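Local coordinates for Ice-binding protein (Flavobacteriaceae bacterium, PDB 5UYT) that probably binds ice crystals as a two-domain antifreeze protein built from right-handed beta-solenoids, at residues 296-301 with 314-319. Sequence-based numbering, arbitrary orientation.
Sequences LYPAAF and LNAATV
Val319 N donates a hydrogen bond to Pro298 O (3.2 Å), and this joins the short 3-10 turn at 298-299 to the start of strand 318-320, with Pro298 CA 4.6 Å from Thr318 CA. Pro298 sits in the bend of 314-319. Its CB lies 3.4 Å from Ala317 O and also meets Thr318 OG1. Its CG packs on Ala316 CB at 3.9 Å, while Leu314 CD2 touches Pro298 CA and CB. Leu314 crosses Phe301 at about a right angle. Leu314 CD1 makes a CH-pi contact over one face of the Phe301 ring, 4.1 Å from the ring centroid and displaced toward the rim. Thr318 has two roles. OG1 donates to Ala316 O at 3.1 Å within the bend. CG2, anti to the backbone N, meets Phe301 CD2 at 3.7 Å. An alanine at Thr318 would probably leave Ala316 O without this donor and open a gap beside the Phe301 ring. The contact lies within a solenoid domain, where the loop after strand 293-294 packs against a corner between strands 311-314 and 318-320. Leu314 and Thr318 also touch Ile340 of strand 336-340, and Thr318 reaches Leu344 of strand 344-346, which pairs in parallel with 318-320.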
loop_
_atom_site.group_PDB
_atom_site.type_symbol
_atom_site.label_atom_id
_atom_site.label_comp_id
_atom_site.label_asym_id
_atom_site.label_seq_id
_atom_site.Cartn_x
_atom_site.Cartn_y
_atom_site.Cartn_z
ATOM N N LEU A 296 -8.995 7.040 3.629
ATOM C CA LEU A 296 -10.228 7.742 3.980
ATOM C C LEU A 296 -11.200 7.014 4.913
ATOM O O LEU A 296 -12.192 7.627 5.378
ATOM C CB LEU A 296 -10.932 8.165 2.693
ATOM C CG LEU A 296 -10.153 9.239 1.932
ATOM C CD1 LEU A 296 -10.776 9.418 0.555
ATOM C CD2 LEU A 296 -10.138 10.583 2.660
ATOM N N TYR A 297 -10.918 5.736 5.204
ATOM C CA TYR A 297 -11.853 4.891 5.984
ATOM C C TYR A 297 -11.152 4.163 7.119
ATOM O O TYR A 297 -10.899 2.968 7.014
ATOM C CB TYR A 297 -12.675 3.933 5.062
ATOM C CG TYR A 297 -13.296 4.716 3.942
ATOM C CD1 TYR A 297 -12.632 4.868 2.714
ATOM C CD2 TYR A 297 -14.495 5.393 4.130
ATOM C CE1 TYR A 297 -13.176 5.653 1.687
ATOM C CE2 TYR A 297 -15.036 6.178 3.119
ATOM C CZ TYR A 297 -14.362 6.312 1.911
ATOM O OH TYR A 297 -14.928 7.086 0.905
ATOM N N PRO A 298 -10.836 4.899 8.218
ATOM C CA PRO A 298 -10.029 4.284 9.270
ATOM C C PRO A 298 -10.735 3.151 9.985
ATOM O O PRO A 298 -10.071 2.251 10.480
ATOM C CB PRO A 298 -9.719 5.470 10.207
ATOM C CG PRO A 298 -9.745 6.668 9.286
ATOM C CD PRO A 298 -10.945 6.367 8.397
ATOM N N ALA A 299 -12.074 3.180 10.013
ATOM C CA ALA A 299 -12.823 2.063 10.638
ATOM C C ALA A 299 -12.634 0.754 9.874
ATOM O O ALA A 299 -12.860 -0.323 10.439
ATOM C CB ALA A 299 -14.306 2.403 10.733
ATOM N N ALA A 300 -12.200 0.849 8.611
ATOM C CA ALA A 300 -12.105 -0.317 7.717
ATOM C C ALA A 300 -10.641 -0.713 7.400
ATOM O O ALA A 300 -10.377 -1.494 6.486
ATOM C CB ALA A 300 -12.894 -0.010 6.425
ATOM N N PHE A 301 -9.695 -0.182 8.167
ATOM C CA PHE A 301 -8.251 -0.431 7.952
ATOM C C PHE A 301 -7.945 -1.932 8.102
ATOM O O PHE A 301 -8.561 -2.624 8.905
ATOM C CB PHE A 301 -7.470 0.417 8.994
ATOM C CG PHE A 301 -5.978 0.419 8.833
ATOM C CD1 PHE A 301 -5.353 1.006 7.706
ATOM C CD2 PHE A 301 -5.173 -0.100 9.853
ATOM C CE1 PHE A 301 -3.937 1.017 7.622
ATOM C CE2 PHE A 301 -3.775 -0.071 9.781
ATOM C CZ PHE A 301 -3.157 0.480 8.658
ATOM N N LEU A 314 -4.543 8.447 8.703
ATOM C CA LEU A 314 -5.872 7.930 9.013
ATOM C C LEU A 314 -6.493 8.967 9.958
ATOM O O LEU A 314 -6.068 9.063 11.111
ATOM C CB LEU A 314 -5.754 6.555 9.685
ATOM C CG LEU A 314 -5.302 5.438 8.724
ATOM C CD1 LEU A 314 -4.413 4.473 9.482
ATOM C CD2 LEU A 314 -6.511 4.689 8.166
ATOM N N ASN A 315 -7.484 9.731 9.478
ATOM C CA ASN A 315 -7.925 10.940 10.202
ATOM C C ASN A 315 -9.041 10.707 11.260
ATOM O O ASN A 315 -9.866 11.603 11.504
ATOM C CB ASN A 315 -8.315 12.062 9.227
ATOM C CG ASN A 315 -8.263 13.443 9.892
ATOM O OD1 ASN A 315 -7.416 13.689 10.767
ATOM N ND2 ASN A 315 -9.171 14.326 9.514
ATOM N N ALA A 316 -9.044 9.518 11.875
ATOM C CA ALA A 316 -10.058 9.127 12.878
ATOM C C ALA A 316 -9.527 7.949 13.648
ATOM O O ALA A 316 -8.499 7.377 13.274
ATOM C CB ALA A 316 -11.384 8.723 12.187
ATOM N N ALA A 317 -10.235 7.564 14.712
ATOM C CA ALA A 317 -9.941 6.298 15.392
ATOM C C ALA A 317 -9.851 5.193 14.341
ATOM O O ALA A 317 -10.693 5.134 13.411
ATOM C CB ALA A 317 -11.050 5.978 16.382
ATOM N N THR A 318 -8.874 4.304 14.511
ATOM C CA THR A 318 -8.561 3.323 13.485
ATOM C C THR A 318 -8.721 1.931 14.073
ATOM O O THR A 318 -8.315 1.690 15.222
ATOM C CB THR A 318 -7.117 3.539 13.034
ATOM O OG1 THR A 318 -7.040 4.794 12.332
ATOM C CG2 THR A 318 -6.608 2.378 12.148
ATOM N N VAL A 319 -9.329 1.034 13.295
ATOM C CA VAL A 319 -9.428 -0.358 13.694
ATOM C C VAL A 319 -8.643 -1.170 12.659
ATOM O O VAL A 319 -8.940 -1.094 11.463
ATOM C CB VAL A 319 -10.907 -0.837 13.718
ATOM C CG1 VAL A 319 -10.982 -2.321 14.097
ATOM C CG2 VAL A 319 -11.701 -0.003 14.725
#